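PDB 1Z54: probable thioesterase from Thermus thermophilus, which probably hydrolyses fatty acyl-CoA thioesters, as a member of the 4-hydroxybenzoyl-CoA thioesterase family with the hot-dog fold. Local coordinates for residues V19-Y25 with F63-R68. Residues are numbered along the deposited sequence; the frame is centred on the assembly and turned at random.
Sequences VVHHSVY and FRAPAR
Phe-63 drives one edge of its ring into the face of Tyr-25, a T-shaped stack with the planes at 77° and the centroids 5.0 Å apart. The leading atom is CE1 of Phe-63, which comes down off-centre near the rim and lies 3.4 Å from CD2 of Tyr-25. Next along the same ring, CZ of Phe-63 meets CB of His-22 at 3.6 Å. With CG anti to the carbonyl carbon (chi1 -73°), the Tyr-25 ring reaches from helix 24-39 across to the loop 63-68. There its hydroxyl accepts a weak, bent bond from the backbone N of Ala-67 at 3.4 Å, and a water bonded weakly to the same hydroxyl donates to O of Ala-65. In the hot-dog fold a long helix is wrapped by an antiparallel sheet; here the segment leading into helix 24-39 is fastened to the loop between strands 52-63 and 72-82. Val-56 of a second subunit also packs against Phe-63 and against His-22. Replacing Tyr-25 by an alanine would probably leave the Phe-63 edge without its aromatic face and the bridging water without one of its anchors. Beyond the hydroxyl, Val-20 N donates to O of Ala-67 with an N-H...O angle of 157°, the donor tilted out of the carbonyl plane, while CG2 of Val-20 rests 3.7 Å from CB of Ala-67. Val-19 belongs to the tight side too: its CG1 presses on CB of Pro-66 at 3.5 Å, closer than usual for two carbons, and its CA makes a C-H...O contact with O of Ala-67. The contact thins only at the exposed Arg-68, whose guanidinium lies loosely by that same methyl, NE 4.3 Å from CG1 of Val-19.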
# COMPACT_ATOMS: atom_id res chain seq x y z
N VAL A 19 11.21 2.94 -9.88
CA VAL A 19 10.90 1.55 -10.20
C VAL A 19 9.82 1.04 -9.24
O VAL A 19 9.49 1.71 -8.26
CB VAL A 19 12.16 0.66 -10.08
CG1 VAL A 19 13.21 1.13 -11.09
CG2 VAL A 19 12.71 0.72 -8.67
N VAL A 20 9.26 -0.13 -9.54
CA VAL A 20 8.24 -0.70 -8.66
C VAL A 20 8.94 -1.00 -7.34
O VAL A 20 9.99 -1.65 -7.33
CB VAL A 20 7.65 -2.01 -9.23
CG1 VAL A 20 6.77 -2.68 -8.19
CG2 VAL A 20 6.86 -1.71 -10.50
N HIS A 21 8.36 -0.54 -6.24
CA HIS A 21 8.98 -0.77 -4.94
C HIS A 21 9.03 -2.26 -4.63
O HIS A 21 8.07 -2.99 -4.87
CB HIS A 21 8.22 -0.03 -3.84
CG HIS A 21 8.94 -0.00 -2.53
ND1 HIS A 21 8.65 -0.88 -1.51
CD2 HIS A 21 9.94 0.79 -2.08
CE1 HIS A 21 9.44 -0.63 -0.48
NE2 HIS A 21 10.23 0.38 -0.80
N HIS A 22 10.16 -2.72 -4.09
CA HIS A 22 10.33 -4.13 -3.81
C HIS A 22 9.24 -4.78 -2.96
O HIS A 22 9.02 -6.00 -3.06
CB HIS A 22 11.71 -4.38 -3.20
CG HIS A 22 11.93 -3.72 -1.88
ND1 HIS A 22 11.72 -4.37 -0.68
CD2 HIS A 22 12.34 -2.47 -1.57
CE1 HIS A 22 12.00 -3.54 0.32
NE2 HIS A 22 12.38 -2.39 -0.20
N SER A 23 8.54 -4.01 -2.13
CA SER A 23 7.49 -4.60 -1.30
C SER A 23 6.25 -4.91 -2.14
O SER A 23 5.45 -5.77 -1.79
CB SER A 23 7.08 -3.69 -0.13
OG SER A 23 6.36 -2.55 -0.56
N VAL A 24 6.12 -4.22 -3.27
CA VAL A 24 4.98 -4.43 -4.15
C VAL A 24 4.97 -5.81 -4.80
O VAL A 24 3.91 -6.39 -5.03
CB VAL A 24 4.96 -3.33 -5.24
CG1 VAL A 24 3.89 -3.63 -6.29
CG2 VAL A 24 4.67 -1.99 -4.59
N TYR A 25 6.15 -6.37 -5.05
CA TYR A 25 6.23 -7.68 -5.69
C TYR A 25 5.45 -8.79 -4.99
O TYR A 25 4.85 -9.65 -5.65
CB TYR A 25 7.69 -8.06 -5.88
CG TYR A 25 8.37 -7.26 -6.98
CD1 TYR A 25 8.54 -7.80 -8.26
CD2 TYR A 25 8.83 -5.96 -6.75
CE1 TYR A 25 9.17 -7.07 -9.28
CE2 TYR A 25 9.45 -5.22 -7.76
CZ TYR A 25 9.62 -5.78 -9.02
OH TYR A 25 10.26 -5.06 -10.00
N PHE A 63 15.35 -10.00 -6.92
CA PHE A 63 15.11 -8.97 -7.91
C PHE A 63 16.29 -8.89 -8.88
O PHE A 63 17.41 -8.58 -8.47
CB PHE A 63 14.91 -7.63 -7.19
CG PHE A 63 13.86 -7.68 -6.10
CD1 PHE A 63 12.51 -7.50 -6.40
CD2 PHE A 63 14.23 -7.94 -4.78
CE1 PHE A 63 11.54 -7.56 -5.39
CE2 PHE A 63 13.26 -8.01 -3.76
CZ PHE A 63 11.91 -7.82 -4.07
N ARG A 64 16.03 -9.19 -10.15
CA ARG A 64 17.06 -9.19 -11.19
C ARG A 64 17.06 -7.92 -12.04
O ARG A 64 18.12 -7.38 -12.37
CB ARG A 64 16.85 -10.40 -12.11
CG ARG A 64 16.70 -11.74 -11.41
CD ARG A 64 18.00 -12.21 -10.79
NE ARG A 64 17.94 -13.63 -10.41
CZ ARG A 64 18.98 -14.33 -9.97
NH1 ARG A 64 18.83 -15.61 -9.64
NH2 ARG A 64 20.17 -13.75 -9.84
N ALA A 65 15.87 -7.46 -12.41
CA ALA A 65 15.72 -6.26 -13.22
C ALA A 65 14.42 -5.60 -12.78
O ALA A 65 13.47 -6.28 -12.41
CB ALA A 65 15.66 -6.62 -14.72
N PRO A 66 14.36 -4.27 -12.84
CA PRO A 66 13.14 -3.57 -12.42
C PRO A 66 11.98 -3.51 -13.39
O PRO A 66 12.15 -3.67 -14.60
CB PRO A 66 13.66 -2.19 -12.07
CG PRO A 66 14.69 -1.97 -13.15
CD PRO A 66 15.41 -3.31 -13.22
N ALA A 67 10.81 -3.27 -12.82
CA ALA A 67 9.58 -3.11 -13.58
C ALA A 67 9.33 -1.61 -13.45
O ALA A 67 9.73 -1.00 -12.46
CB ALA A 67 8.45 -3.90 -12.95
N ARG A 68 8.67 -1.01 -14.43
CA ARG A 68 8.40 0.43 -14.37
C ARG A 68 6.98 0.80 -14.75
O ARG A 68 6.28 0.03 -15.43
CB ARG A 68 9.36 1.18 -15.31
CG ARG A 68 10.82 1.09 -14.93
CD ARG A 68 11.62 2.17 -15.66
NE ARG A 68 13.02 2.17 -15.24
CZ ARG A 68 13.91 1.24 -15.60
NH1 ARG A 68 13.55 0.24 -16.39
NH2 ARG A 68 15.16 1.31 -15.15
O HOH W 1 12.78 -6.72 -9.95